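Local coordinates for tetracycline repressor protein class G (Acinetobacter baumannii, PDB 6RX9) that represses the tetracycline resistance element by binding operator DNA through an N-terminal helix-turn-helix, and loses affinity for the tetA operators when tetracycline binds, at residues Leu84-Ala89 / Arg98-Thr103; Ala61-Arg66 / Ala136-Val141; Glu114-Phe119 / Trp132-Val137; Trp43-Gln46 / Ala50-Asp53; Leu17-Met22 / Ala31-Val36. One frame throughout, in Å; residues are numbered along the deposited sequence. Where two conformers were deposited one is given.

In the fold
From the N terminus, contact 5 closes the first loop, joining the end of helix 6-20 to helix 27-34 of the helix-turn-helix. Contact 4 follows in series, folding the loop after helix 38-42 onto helix 48-59; Leu52 there packs on Met22 of contact 5. Contact 2 then closes a much longer loop, from helix 61-64 to helix 127-155, and contact 1 is nested inside it, linking helices 75-91 and 96-102. Through Ile99 and Thr103, contact 1 also touches both DNA-binding-domain contacts. Contact 3, which opens after contact 1 closes, ends on the same part of helix 127-155 as contact 2, sharing Ala136 and Val137 near the second subunit.

Contact 1. Residues Leu84-Ala89 / Arg98-Thr103; sequences LSFRTA and RIHAGT
Phe86 and His100 each hold CG trans to the backbone N (chi1 -174° and 178°), a torsion that places each CG beside its own carbonyl carbon and brings the two ring ends together in a T-shaped, edge-to-face stack. The pair joins helix 75-91 to the end of helix 96-102 in the all-helical ligand-binding core of a TetR-family repressor. The phenyl ring presents its edge, through CZ and CE1, to one face of the imidazole; the ring planes stand 70° apart and the centroids are 5.3 Å from each other. A phenylalanine suits this place because its rim of slightly positive C-H groups can face the pi cloud of a neighbouring ring. Arg63 makes a cation-pi contact with the phenyl ring, and Val141 and Val142 of helix 127-155 also touch it. His100 is probably a magnesium ligand, as in a nearly identical repressor, and the probable tetracycline-binding Asn82 lies one helical turn before Phe86. The stack thus probably helps to place the imidazole beside the tetracycline site. Just beyond His100, Thr103 is the first residue past the helix, and its OG1 donates back to Ile99 O at 2.6 Å. Across the interface, the shortest approach is Phe86 CZ to His100 NE2, 3.7 Å.

Contact 2. Residues Ala61-Arg66 / Ala136-Val141; sequences AERHTR and AVSHYV
Arg63 reaches across to Ser138 with its chain extended from CG to NE, spanning the 11.1 Å that separates their CA atoms. The tight part of the contact is a single hydrogen bond: in the conformer described, one of two modelled for Ser138, Arg63 NH1 donates to Ser138 OG at 2.8 Å with an N-H...O angle of 161°, and the hydroxyl lies at the edge of the guanidinium, close to its plane. A long, flat donor and a short hydroxyl suit the two ends, since arginine can bridge a wide gap and serine adds little bulk to helix 127-155. The looser side holds a water, which accepts from Arg63 NH2 at 2.8 Å and has a weak hydrogen bond with Ser138 OG at 3.3 Å. Phe86 lies over a face of the guanidinium in a cation-pi contact. NH1 has a second acceptor in Asn82 OD1, a probable tetracycline ligand, and His64, another, belongs to the short helix that carries Arg63. With Ser138, Asn82 and a water accepting from its terminal nitrogens, the guanidinium is probably held in place at the edge of the tetracycline site, where its charge would be expected to suit oxygen-bearing or anionic groups of a ligand.

Contact 3. Residues Glu114-Phe119 / Trp132-Val137; sequences ETQIRF and WALRAV
Helices 110-122 and 127-155 come nearest at Ile117 and Leu134, whose CA atoms are 8.4 Å apart, a spacing that side chains fill. Both belong to the all-helical C-terminal domain of this TetR repressor, which binds the ligand and forms the dimer. Leu134 does most of the filling: its CB points toward the other helix, and chi1 of -72° sets CG opposite the carbonyl carbon, sending CD1 between Gln116 and Ile117 and CD2 against Gln116 OE1. CD1 rests against Ile117 CG1 at 4.1 Å, an apolar contact. The same methyl and CD2 both lie 3.9 Å from Gln116 OE1, and CD1 also touches Gln116 CB. Glutamine suits this border because its methylene stem can pack on leucine while its amide serves another partner, here Ser67 O, which accepts from NE2. Farther round helix 110-122, Arg118 grips Glu114 side-on, with NE and NH2 both directed at OE2, NE at 2.9 Å; Arg118 also makes a cation-pi contact with Phe171 of the second subunit. Around the interface, helix 75-91 supplies Phe78 and the probable tetracycline ligand Asn82 against Gln116 and Leu79 against Leu134, while Leu172 of the second subunit packs on Ile117.

Contact 4. Residues Trp43-Gln46 / Ala50-Asp53; sequences WHFQ and ALLD
Phe45 turns one face of its ring to the backbone of helix 48-59, and Leu51 CA sits over that face, 4.1 Å from the centroid and 25° off the ring normal, a CH-pi contact. The CA lies toward the rim of the ring, so the aromatic disc leans on the helix start as a plate rather than poking into it. The side chains of Phe45 and Leu51 run at about a right angle to each other. Leu51 CD1 comes against the ring at Phe45 CE2, 4.1 Å away, while Ala50 CB meets Phe45 CD1 at 4.0 Å. The small alanine suits this place because it lets the ring settle close to the main chain: Phe45 CD1 is 3.7 Å from both Ala50 C and Leu51 N. A chi1 of -52° sets the ring trans to the carbonyl carbon of Phe45, turning it toward the helix. Phenylalanine supplies a broad apolar surface, and the residue is buried although its segment has no regular secondary structure. Phe45 is the last residue of the helix-turn-helix, in the DNA-binding domain. Leu51 also touches Leu25. On the ring of Phe45 pack Lys6, Val9 and Ile10 of helix 6-20, so Phe45 is wedged between the first helix and helix 48-59.

Contact 5. Residues Leu17-Met22 / Ala31-Val36; sequences LNEVGM and AERLKV
Arg33 and Glu19 form a salt bridge between two helices, the guanidinium meeting the carboxylate with both terminal nitrogens. NH1 of Arg33 donates to OE1 of Glu19 at 3.3 Å with an N-H...O angle of 152°, reaching it on the syn side but out of the carboxylate plane. The second bond, from NH2 of Arg33 to OE2 of Glu19, is also 3.3 Å and weak. Carboxylate and guanidinium planes are inclined to each other by 30°, and both bonds are long, so this is a loose, twisted form of the paired bridge. The side chains approach from opposite directions: Glu19 extends beyond CG, while Arg33 bends at chi2 and chi3, which curls its head round to the acid. Long, flexible charged residues suit such a surface position, as they can span the gap between helices while staying at the solvent-accessible surface. The bridge joins the end of helix 6-20 to helix 27-34, the first helix of the helix-turn-helix that binds DNA. Both helices stop soon after it. Gly21 leaves the first with positive phi, a conformation easily adopted without a side chain, and Lys35 ends the second in a Schellman motif, with Val36 N bonded to Ala31 O at 3.2 Å. The Arg33 side chain lies on Leu16; farther in, Leu34 touches Ala12, and Leu17 and Met22 rest against Ile99 of helix 96-102.

Contact 1. Residues Leu84-Ala89 / Arg98-Thr103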
# COMPACT_ATOMS: atom_id res chain seq x y z
N LEU A 84 4.95 -3.37 -13.70
CA LEU A 84 6.41 -3.10 -13.61
C LEU A 84 6.68 -1.60 -13.81
O LEU A 84 7.56 -1.06 -13.11
CB LEU A 84 7.16 -3.95 -14.65
CG LEU A 84 7.25 -5.44 -14.33
CD1 LEU A 84 7.61 -6.24 -15.57
CD2 LEU A 84 8.26 -5.70 -13.21
N SER A 85 5.95 -0.96 -14.73
CA SER A 85 6.05 0.49 -15.04
C SER A 85 5.58 1.32 -13.84
O SER A 85 6.22 2.34 -13.54
CB SER A 85 5.27 0.83 -16.29
OG SER A 85 3.87 0.77 -16.05
N PHE A 86 4.49 0.89 -13.19
CA PHE A 86 3.93 1.54 -11.98
C PHE A 86 4.95 1.45 -10.84
O PHE A 86 5.21 2.46 -10.17
CB PHE A 86 2.57 0.93 -11.62
CG PHE A 86 1.82 1.59 -10.48
CD1 PHE A 86 1.94 2.96 -10.23
CD2 PHE A 86 0.96 0.86 -9.68
CE1 PHE A 86 1.23 3.55 -9.20
CE2 PHE A 86 0.26 1.45 -8.64
CZ PHE A 86 0.40 2.80 -8.40
N ARG A 87 5.55 0.27 -10.65
CA ARG A 87 6.59 0.04 -9.60
C ARG A 87 7.79 0.96 -9.86
O ARG A 87 8.25 1.62 -8.90
CB ARG A 87 7.03 -1.42 -9.56
CG ARG A 87 8.13 -1.69 -8.55
CD ARG A 87 8.51 -3.15 -8.51
NE ARG A 87 9.50 -3.44 -7.48
CZ ARG A 87 10.72 -3.92 -7.68
NH1 ARG A 87 11.14 -4.20 -8.90
NH2 ARG A 87 11.51 -4.14 -6.65
N THR A 88 8.29 1.01 -11.10
CA THR A 88 9.45 1.84 -11.51
C THR A 88 9.14 3.32 -11.21
O THR A 88 10.02 3.99 -10.66
CB THR A 88 9.79 1.62 -12.99
OG1 THR A 88 9.97 0.22 -13.18
CG2 THR A 88 11.04 2.36 -13.42
N ALA A 89 7.92 3.77 -11.54
CA ALA A 89 7.45 5.17 -11.35
C ALA A 89 7.49 5.55 -9.87
O ALA A 89 7.95 6.66 -9.56
CB ALA A 89 6.06 5.33 -11.92
N ARG A 98 4.81 6.73 -0.56
CA ARG A 98 4.20 7.53 0.54
C ARG A 98 3.44 8.72 -0.05
O ARG A 98 2.30 8.97 0.38
CB ARG A 98 5.27 8.01 1.53
CG ARG A 98 5.75 6.96 2.51
CD ARG A 98 6.81 7.52 3.44
NE ARG A 98 6.28 8.61 4.25
CZ ARG A 98 6.99 9.60 4.78
NH1 ARG A 98 6.37 10.53 5.49
NH2 ARG A 98 8.30 9.68 4.61
N ILE A 99 4.06 9.43 -1.00
CA ILE A 99 3.45 10.59 -1.71
C ILE A 99 2.18 10.12 -2.44
O ILE A 99 1.14 10.78 -2.28
CB ILE A 99 4.47 11.26 -2.66
CG1 ILE A 99 5.54 12.01 -1.86
CG2 ILE A 99 3.78 12.17 -3.67
CD1 ILE A 99 6.75 12.42 -2.68
N HIS A 100 2.26 9.01 -3.18
CA HIS A 100 1.13 8.43 -3.95
C HIS A 100 -0.02 8.09 -2.98
O HIS A 100 -1.17 8.46 -3.29
CB HIS A 100 1.57 7.21 -4.76
CG HIS A 100 0.46 6.56 -5.52
ND1 HIS A 100 0.07 7.00 -6.77
CD2 HIS A 100 -0.35 5.54 -5.20
CE1 HIS A 100 -0.94 6.26 -7.20
NE2 HIS A 100 -1.22 5.35 -6.25
N ALA A 101 0.30 7.43 -1.87
CA ALA A 101 -0.67 6.96 -0.84
C ALA A 101 -1.33 8.16 -0.15
O ALA A 101 -2.56 8.12 0.05
CB ALA A 101 0.04 6.08 0.16
N GLY A 102 -0.54 9.18 0.20
CA GLY A 102 -0.99 10.38 0.94
C GLY A 102 -1.90 11.28 0.12
O GLY A 102 -2.62 12.09 0.73
N THR A 103 -1.86 11.17 -1.21
CA THR A 103 -2.69 11.97 -2.15
C THR A 103 -4.14 11.48 -2.07
O THR A 103 -4.36 10.26 -2.24
CB THR A 103 -2.16 11.89 -3.58
OG1 THR A 103 -0.75 12.13 -3.55
CG2 THR A 103 -2.82 12.88 -4.51

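Contact 2. Residues Ala61-Arg66 / Ala136-Val141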
# COMPACT_ATOMS: atom_id res chain seq x y z
N ALA A 61 4.08 9.41 -14.80
CA ALA A 61 4.45 9.60 -16.23
C ALA A 61 4.86 8.25 -16.86
O ALA A 61 4.33 7.93 -17.94
CB ALA A 61 5.56 10.61 -16.34
N GLU A 62 5.76 7.51 -16.21
CA GLU A 62 6.30 6.20 -16.67
C GLU A 62 5.15 5.21 -16.89
O GLU A 62 5.22 4.44 -17.87
CB GLU A 62 7.33 5.67 -15.66
CG GLU A 62 7.71 4.21 -15.83
CD GLU A 62 8.50 3.87 -17.09
OE1 GLU A 62 8.83 4.80 -17.85
OE2 GLU A 62 8.79 2.67 -17.30
N ARG A 63 4.14 5.21 -16.02
CA ARG A 63 2.99 4.27 -16.08
C ARG A 63 2.10 4.58 -17.29
O ARG A 63 1.59 3.63 -17.90
CB ARG A 63 2.16 4.29 -14.79
CG ARG A 63 1.31 3.03 -14.60
CD ARG A 63 0.24 3.13 -13.53
NE ARG A 63 -0.39 1.83 -13.33
CZ ARG A 63 -1.29 1.54 -12.39
NH1 ARG A 63 -1.80 0.32 -12.31
NH2 ARG A 63 -1.68 2.47 -11.53
N HIS A 64 1.94 5.87 -17.64
CA HIS A 64 1.08 6.33 -18.77
C HIS A 64 1.57 5.76 -20.10
O HIS A 64 0.73 5.57 -21.01
CB HIS A 64 1.01 7.86 -18.82
CG HIS A 64 0.48 8.50 -17.57
ND1 HIS A 64 -0.54 7.93 -16.83
CD2 HIS A 64 0.82 9.64 -16.94
CE1 HIS A 64 -0.80 8.70 -15.79
NE2 HIS A 64 0.03 9.76 -15.84
N THR A 65 2.88 5.49 -20.23
CA THR A 65 3.51 4.95 -21.46
C THR A 65 3.11 3.48 -21.66
O THR A 65 3.18 3.00 -22.81
CB THR A 65 5.04 5.10 -21.43
OG1 THR A 65 5.56 4.26 -20.39
CG2 THR A 65 5.50 6.53 -21.21
N ARG A 66 2.70 2.79 -20.59
CA ARG A 66 2.31 1.35 -20.59
C ARG A 66 0.84 1.19 -20.18
O ARG A 66 0.47 0.08 -19.75
CB ARG A 66 3.25 0.57 -19.67
CG ARG A 66 4.55 0.13 -20.34
CD ARG A 66 4.32 -1.06 -21.25
NE ARG A 66 5.53 -1.49 -21.93
CZ ARG A 66 5.65 -2.60 -22.66
NH1 ARG A 66 4.62 -3.42 -22.80
NH2 ARG A 66 6.80 -2.89 -23.24
N ALA A 136 -6.57 -4.72 -8.17
CA ALA A 136 -5.79 -5.70 -7.36
C ALA A 136 -4.29 -5.56 -7.67
O ALA A 136 -3.49 -5.56 -6.71
CB ALA A 136 -6.28 -7.10 -7.61
N VAL A 137 -3.93 -5.45 -8.95
CA VAL A 137 -2.51 -5.26 -9.39
C VAL A 137 -1.97 -3.98 -8.75
O VAL A 137 -0.86 -4.02 -8.17
CB VAL A 137 -2.39 -5.25 -10.93
CG1 VAL A 137 -1.02 -4.78 -11.39
CG2 VAL A 137 -2.71 -6.61 -11.53
N SER A 138 -2.71 -2.87 -8.84
CA SER A 138 -2.34 -1.55 -8.28
C SER A 138 -2.14 -1.66 -6.76
O SER A 138 -1.14 -1.11 -6.26
CB SER A 138 -3.35 -0.49 -8.62
OG SER A 138 -3.24 -0.11 -9.99
N HIS A 139 -3.05 -2.34 -6.06
CA HIS A 139 -2.99 -2.55 -4.59
C HIS A 139 -1.67 -3.25 -4.22
O HIS A 139 -0.98 -2.76 -3.30
CB HIS A 139 -4.20 -3.36 -4.08
CG HIS A 139 -5.53 -2.71 -4.30
ND1 HIS A 139 -5.67 -1.36 -4.54
CD2 HIS A 139 -6.77 -3.23 -4.29
CE1 HIS A 139 -6.95 -1.08 -4.69
NE2 HIS A 139 -7.65 -2.21 -4.53
N TYR A 140 -1.34 -4.33 -4.93
CA TYR A 140 -0.12 -5.14 -4.70
C TYR A 140 1.13 -4.26 -4.87
O TYR A 140 2.01 -4.29 -3.99
CB TYR A 140 -0.07 -6.36 -5.62
CG TYR A 140 1.24 -7.09 -5.57
CD1 TYR A 140 1.61 -7.83 -4.46
CD2 TYR A 140 2.15 -7.00 -6.61
CE1 TYR A 140 2.83 -8.47 -4.38
CE2 TYR A 140 3.38 -7.64 -6.56
CZ TYR A 140 3.72 -8.38 -5.44
OH TYR A 140 4.93 -9.02 -5.37
N VAL A 141 1.20 -3.48 -5.96
CA VAL A 141 2.40 -2.65 -6.29
C VAL A 141 2.60 -1.61 -5.19
O VAL A 141 3.74 -1.47 -4.71
CB VAL A 141 2.27 -1.99 -7.68
CG1 VAL A 141 3.35 -0.95 -7.90
CG2 VAL A 141 2.30 -3.03 -8.80
O HOH W 1 -3.36 3.10 -9.32

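Contact 3. Residues Glu114-Phe119 / Trp132-Val137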
# COMPACT_ATOMS: atom_id res chain seq x y z
N GLU A 114 -11.63 2.78 -19.84
CA GLU A 114 -12.58 2.05 -20.72
C GLU A 114 -11.79 1.17 -21.71
O GLU A 114 -12.17 0.00 -21.87
CB GLU A 114 -13.50 3.02 -21.46
CG GLU A 114 -14.50 2.31 -22.36
CD GLU A 114 -15.82 3.03 -22.59
OE1 GLU A 114 -16.06 4.06 -21.93
OE2 GLU A 114 -16.61 2.55 -23.42
N THR A 115 -10.74 1.72 -22.33
CA THR A 115 -9.84 0.99 -23.27
C THR A 115 -9.27 -0.25 -22.56
O THR A 115 -9.34 -1.34 -23.16
CB THR A 115 -8.72 1.89 -23.81
OG1 THR A 115 -9.31 3.05 -24.39
CG2 THR A 115 -7.86 1.19 -24.84
N GLN A 116 -8.74 -0.08 -21.35
CA GLN A 116 -8.15 -1.17 -20.53
C GLN A 116 -9.22 -2.24 -20.23
O GLN A 116 -8.94 -3.43 -20.47
CB GLN A 116 -7.56 -0.63 -19.22
CG GLN A 116 -6.27 0.15 -19.40
CD GLN A 116 -5.65 0.55 -18.08
OE1 GLN A 116 -6.27 0.43 -17.02
NE2 GLN A 116 -4.41 1.02 -18.13
N ILE A 117 -10.39 -1.81 -19.74
CA ILE A 117 -11.51 -2.72 -19.33
C ILE A 117 -12.01 -3.48 -20.57
O ILE A 117 -12.15 -4.72 -20.48
CB ILE A 117 -12.63 -1.93 -18.63
CG1 ILE A 117 -12.17 -1.36 -17.29
CG2 ILE A 117 -13.88 -2.79 -18.47
CD1 ILE A 117 -13.04 -0.24 -16.76
N ARG A 118 -12.28 -2.78 -21.67
CA ARG A 118 -12.81 -3.38 -22.93
C ARG A 118 -11.82 -4.41 -23.48
O ARG A 118 -12.27 -5.45 -23.99
CB ARG A 118 -13.15 -2.29 -23.96
CG ARG A 118 -14.47 -1.59 -23.71
CD ARG A 118 -14.93 -0.80 -24.92
NE ARG A 118 -16.11 0.02 -24.68
CZ ARG A 118 -17.37 -0.41 -24.71
NH1 ARG A 118 -17.65 -1.68 -24.94
NH2 ARG A 118 -18.36 0.44 -24.49
N PHE A 119 -10.51 -4.14 -23.37
CA PHE A 119 -9.43 -5.07 -23.81
C PHE A 119 -9.46 -6.36 -22.98
O PHE A 119 -9.42 -7.45 -23.58
CB PHE A 119 -8.05 -4.41 -23.72
CG PHE A 119 -6.90 -5.36 -23.95
CD1 PHE A 119 -6.69 -5.93 -25.19
CD2 PHE A 119 -6.03 -5.68 -22.92
CE1 PHE A 119 -5.64 -6.81 -25.40
CE2 PHE A 119 -4.98 -6.56 -23.12
CZ PHE A 119 -4.78 -7.12 -24.36
N TRP A 132 -11.73 -5.34 -11.03
CA TRP A 132 -11.18 -5.95 -9.79
C TRP A 132 -9.71 -6.34 -10.00
O TRP A 132 -8.92 -6.15 -9.07
CB TRP A 132 -12.01 -7.15 -9.33
CG TRP A 132 -13.36 -6.80 -8.79
CD1 TRP A 132 -13.81 -5.58 -8.39
CD2 TRP A 132 -14.44 -7.72 -8.54
NE1 TRP A 132 -15.10 -5.67 -7.93
CE2 TRP A 132 -15.51 -6.97 -8.00
CE3 TRP A 132 -14.61 -9.10 -8.72
CZ2 TRP A 132 -16.73 -7.55 -7.66
CZ3 TRP A 132 -15.81 -9.68 -8.37
CH2 TRP A 132 -16.85 -8.91 -7.85
N ALA A 133 -9.38 -6.89 -11.18
CA ALA A 133 -8.02 -7.35 -11.55
C ALA A 133 -7.08 -6.15 -11.68
O ALA A 133 -5.99 -6.19 -11.08
CB ALA A 133 -8.08 -8.14 -12.84
N LEU A 134 -7.48 -5.11 -12.42
CA LEU A 134 -6.68 -3.87 -12.60
C LEU A 134 -6.39 -3.24 -11.23
O LEU A 134 -5.23 -2.87 -10.99
CB LEU A 134 -7.43 -2.91 -13.53
CG LEU A 134 -7.49 -3.33 -15.00
CD1 LEU A 134 -8.52 -2.51 -15.75
CD2 LEU A 134 -6.12 -3.20 -15.65
N ARG A 135 -7.40 -3.16 -10.37
CA ARG A 135 -7.30 -2.53 -9.02
C ARG A 135 -6.40 -3.40 -8.13
O ARG A 135 -5.55 -2.82 -7.43
CB ARG A 135 -8.70 -2.30 -8.44
CG ARG A 135 -9.41 -1.11 -9.07
CD ARG A 135 -10.80 -0.84 -8.52
NE ARG A 135 -11.46 0.23 -9.26
CZ ARG A 135 -12.73 0.61 -9.08
NH1 ARG A 135 -13.50 0.01 -8.19
NH2 ARG A 135 -13.22 1.60 -9.82
N ALA A 136 -6.57 -4.72 -8.17
CA ALA A 136 -5.79 -5.70 -7.36
C ALA A 136 -4.29 -5.56 -7.67
O ALA A 136 -3.49 -5.56 -6.71
CB ALA A 136 -6.28 -7.10 -7.61
N VAL A 137 -3.93 -5.45 -8.95
CA VAL A 137 -2.51 -5.26 -9.39
C VAL A 137 -1.97 -3.98 -8.75
O VAL A 137 -0.86 -4.02 -8.17
CB VAL A 137 -2.39 -5.25 -10.93
CG1 VAL A 137 -1.02 -4.78 -11.39
CG2 VAL A 137 -2.71 -6.61 -11.53

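Contact 4. Residues Trp43-Gln46 / Ala50-Asp53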
# COMPACT_ATOMS: atom_id res chain seq x y z
N TRP A 43 1.83 31.53 -6.25
CA TRP A 43 0.89 31.52 -7.40
C TRP A 43 0.63 30.08 -7.88
O TRP A 43 -0.53 29.78 -8.24
CB TRP A 43 1.42 32.39 -8.55
CG TRP A 43 0.47 32.53 -9.69
CD1 TRP A 43 -0.55 33.42 -9.80
CD2 TRP A 43 0.42 31.73 -10.89
NE1 TRP A 43 -1.22 33.25 -10.98
CE2 TRP A 43 -0.65 32.22 -11.67
CE3 TRP A 43 1.18 30.65 -11.38
CZ2 TRP A 43 -0.98 31.67 -12.91
CZ3 TRP A 43 0.85 30.11 -12.61
CH2 TRP A 43 -0.22 30.62 -13.36
N HIS A 44 1.67 29.25 -7.90
CA HIS A 44 1.62 27.82 -8.32
C HIS A 44 1.07 26.95 -7.18
O HIS A 44 0.16 26.14 -7.45
CB HIS A 44 3.01 27.34 -8.77
CG HIS A 44 3.53 28.02 -9.98
ND1 HIS A 44 3.14 27.65 -11.26
CD2 HIS A 44 4.41 29.03 -10.13
CE1 HIS A 44 3.76 28.42 -12.14
NE2 HIS A 44 4.54 29.27 -11.47
N PHE A 45 1.62 27.08 -5.97
CA PHE A 45 1.27 26.24 -4.79
C PHE A 45 1.22 27.11 -3.54
O PHE A 45 2.25 27.70 -3.18
CB PHE A 45 2.28 25.11 -4.63
CG PHE A 45 2.48 24.30 -5.89
CD1 PHE A 45 1.51 23.42 -6.32
CD2 PHE A 45 3.63 24.44 -6.65
CE1 PHE A 45 1.68 22.68 -7.48
CE2 PHE A 45 3.80 23.71 -7.81
CZ PHE A 45 2.83 22.83 -8.23
N GLN A 46 0.05 27.17 -2.89
CA GLN A 46 -0.17 27.98 -1.66
C GLN A 46 0.19 27.16 -0.42
O GLN A 46 0.31 27.76 0.66
CB GLN A 46 -1.61 28.48 -1.58
CG GLN A 46 -1.96 29.51 -2.65
CD GLN A 46 -2.58 28.87 -3.87
OE1 GLN A 46 -3.67 28.31 -3.80
NE2 GLN A 46 -1.89 28.96 -4.99
N ALA A 50 -0.70 20.94 -1.81
CA ALA A 50 -0.89 21.23 -3.25
C ALA A 50 0.35 20.77 -4.04
O ALA A 50 0.18 20.16 -5.11
CB ALA A 50 -1.17 22.70 -3.45
N LEU A 51 1.55 21.04 -3.52
CA LEU A 51 2.85 20.64 -4.14
C LEU A 51 2.92 19.10 -4.22
O LEU A 51 3.27 18.59 -5.31
CB LEU A 51 4.01 21.19 -3.31
CG LEU A 51 5.41 20.78 -3.77
CD1 LEU A 51 5.65 21.19 -5.22
CD2 LEU A 51 6.48 21.37 -2.87
N LEU A 52 2.60 18.40 -3.13
CA LEU A 52 2.64 16.91 -3.07
C LEU A 52 1.67 16.33 -4.11
O LEU A 52 2.05 15.34 -4.77
CB LEU A 52 2.28 16.43 -1.65
CG LEU A 52 3.33 16.70 -0.58
CD1 LEU A 52 2.91 16.10 0.75
CD2 LEU A 52 4.70 16.18 -0.98
N ASP A 53 0.47 16.91 -4.25
CA ASP A 53 -0.54 16.51 -5.26
C ASP A 53 0.08 16.55 -6.67
O ASP A 53 -0.12 15.58 -7.43
CB ASP A 53 -1.80 17.39 -5.21
CG ASP A 53 -2.66 17.20 -3.97
OD1 ASP A 53 -2.46 16.20 -3.25
OD2 ASP A 53 -3.53 18.06 -3.74

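Contact 5. Residues Leu17-Met22 / Ala31-Val36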
# COMPACT_ATOMS: atom_id res chain seq x y z
N LEU A 17 13.21 16.83 -3.58
CA LEU A 17 12.59 15.63 -2.95
C LEU A 17 13.64 14.52 -2.79
O LEU A 17 13.71 13.94 -1.70
CB LEU A 17 11.41 15.17 -3.82
CG LEU A 17 10.76 13.84 -3.40
CD1 LEU A 17 10.27 13.90 -1.96
CD2 LEU A 17 9.62 13.49 -4.34
N ASN A 18 14.42 14.24 -3.84
CA ASN A 18 15.48 13.21 -3.83
C ASN A 18 16.57 13.57 -2.82
O ASN A 18 17.10 12.65 -2.17
CB ASN A 18 16.11 12.99 -5.22
CG ASN A 18 15.45 11.89 -6.01
OD1 ASN A 18 14.81 11.00 -5.45
ND2 ASN A 18 15.61 11.93 -7.32
N GLU A 19 16.89 14.87 -2.68
CA GLU A 19 18.00 15.36 -1.82
C GLU A 19 17.62 15.25 -0.34
O GLU A 19 18.48 14.81 0.44
CB GLU A 19 18.38 16.79 -2.18
CG GLU A 19 19.21 16.88 -3.45
CD GLU A 19 19.62 18.29 -3.85
OE1 GLU A 19 19.86 19.12 -2.95
OE2 GLU A 19 19.70 18.55 -5.07
N VAL A 20 16.40 15.65 0.05
CA VAL A 20 16.03 15.88 1.48
C VAL A 20 14.83 15.01 1.90
O VAL A 20 14.66 14.81 3.11
CB VAL A 20 15.76 17.37 1.77
CG1 VAL A 20 16.94 18.24 1.36
CG2 VAL A 20 14.48 17.87 1.13
N GLY A 21 14.02 14.53 0.94
CA GLY A 21 12.87 13.66 1.23
C GLY A 21 11.60 14.45 1.50
O GLY A 21 11.67 15.69 1.62
N MET A 22 10.48 13.72 1.61
CA MET A 22 9.09 14.23 1.71
C MET A 22 8.90 15.07 2.98
O MET A 22 8.24 16.13 2.90
CB MET A 22 8.14 13.03 1.73
CG MET A 22 6.67 13.37 1.77
SD MET A 22 5.72 11.84 1.94
CE MET A 22 4.05 12.46 1.84
N ALA A 31 11.26 27.66 -3.16
CA ALA A 31 11.40 29.05 -3.64
C ALA A 31 12.88 29.43 -3.67
O ALA A 31 13.33 30.01 -4.69
CB ALA A 31 10.61 30.00 -2.77
N GLU A 32 13.62 29.11 -2.60
CA GLU A 32 15.07 29.40 -2.44
C GLU A 32 15.85 28.70 -3.56
O GLU A 32 16.70 29.37 -4.19
CB GLU A 32 15.54 28.94 -1.05
CG GLU A 32 17.01 29.24 -0.77
CD GLU A 32 17.50 28.80 0.60
OE1 GLU A 32 16.91 27.87 1.18
OE2 GLU A 32 18.48 29.40 1.09
N ARG A 33 15.57 27.42 -3.80
CA ARG A 33 16.23 26.57 -4.84
C ARG A 33 16.00 27.19 -6.22
O ARG A 33 16.96 27.20 -7.03
CB ARG A 33 15.70 25.14 -4.75
CG ARG A 33 16.21 24.20 -5.84
CD ARG A 33 17.72 24.13 -5.92
NE ARG A 33 18.34 23.75 -4.66
CZ ARG A 33 18.49 22.51 -4.21
NH1 ARG A 33 19.07 22.30 -3.04
NH2 ARG A 33 18.07 21.47 -4.93
N LEU A 34 14.79 27.69 -6.49
CA LEU A 34 14.40 28.31 -7.79
C LEU A 34 15.02 29.71 -7.94
O LEU A 34 15.02 30.23 -9.07
CB LEU A 34 12.88 28.37 -7.88
CG LEU A 34 12.18 27.04 -8.14
CD1 LEU A 34 10.72 27.10 -7.74
CD2 LEU A 34 12.31 26.63 -9.60
N LYS A 35 15.49 30.30 -6.83
CA LYS A 35 16.03 31.69 -6.77
C LYS A 35 14.92 32.67 -7.18
O LYS A 35 15.22 33.64 -7.92
CB LYS A 35 17.28 31.84 -7.64
CG LYS A 35 18.49 31.06 -7.15
CD LYS A 35 19.46 30.69 -8.24
CE LYS A 35 20.38 29.56 -7.84
NZ LYS A 35 21.39 30.00 -6.84
N VAL A 36 13.69 32.43 -6.70
CA VAL A 36 12.51 33.32 -6.91
C VAL A 36 12.01 33.77 -5.53
O VAL A 36 12.41 33.17 -4.52
CB VAL A 36 11.40 32.63 -7.72
CG1 VAL A 36 11.89 32.22 -9.10
CG2 VAL A 36 10.80 31.44 -6.99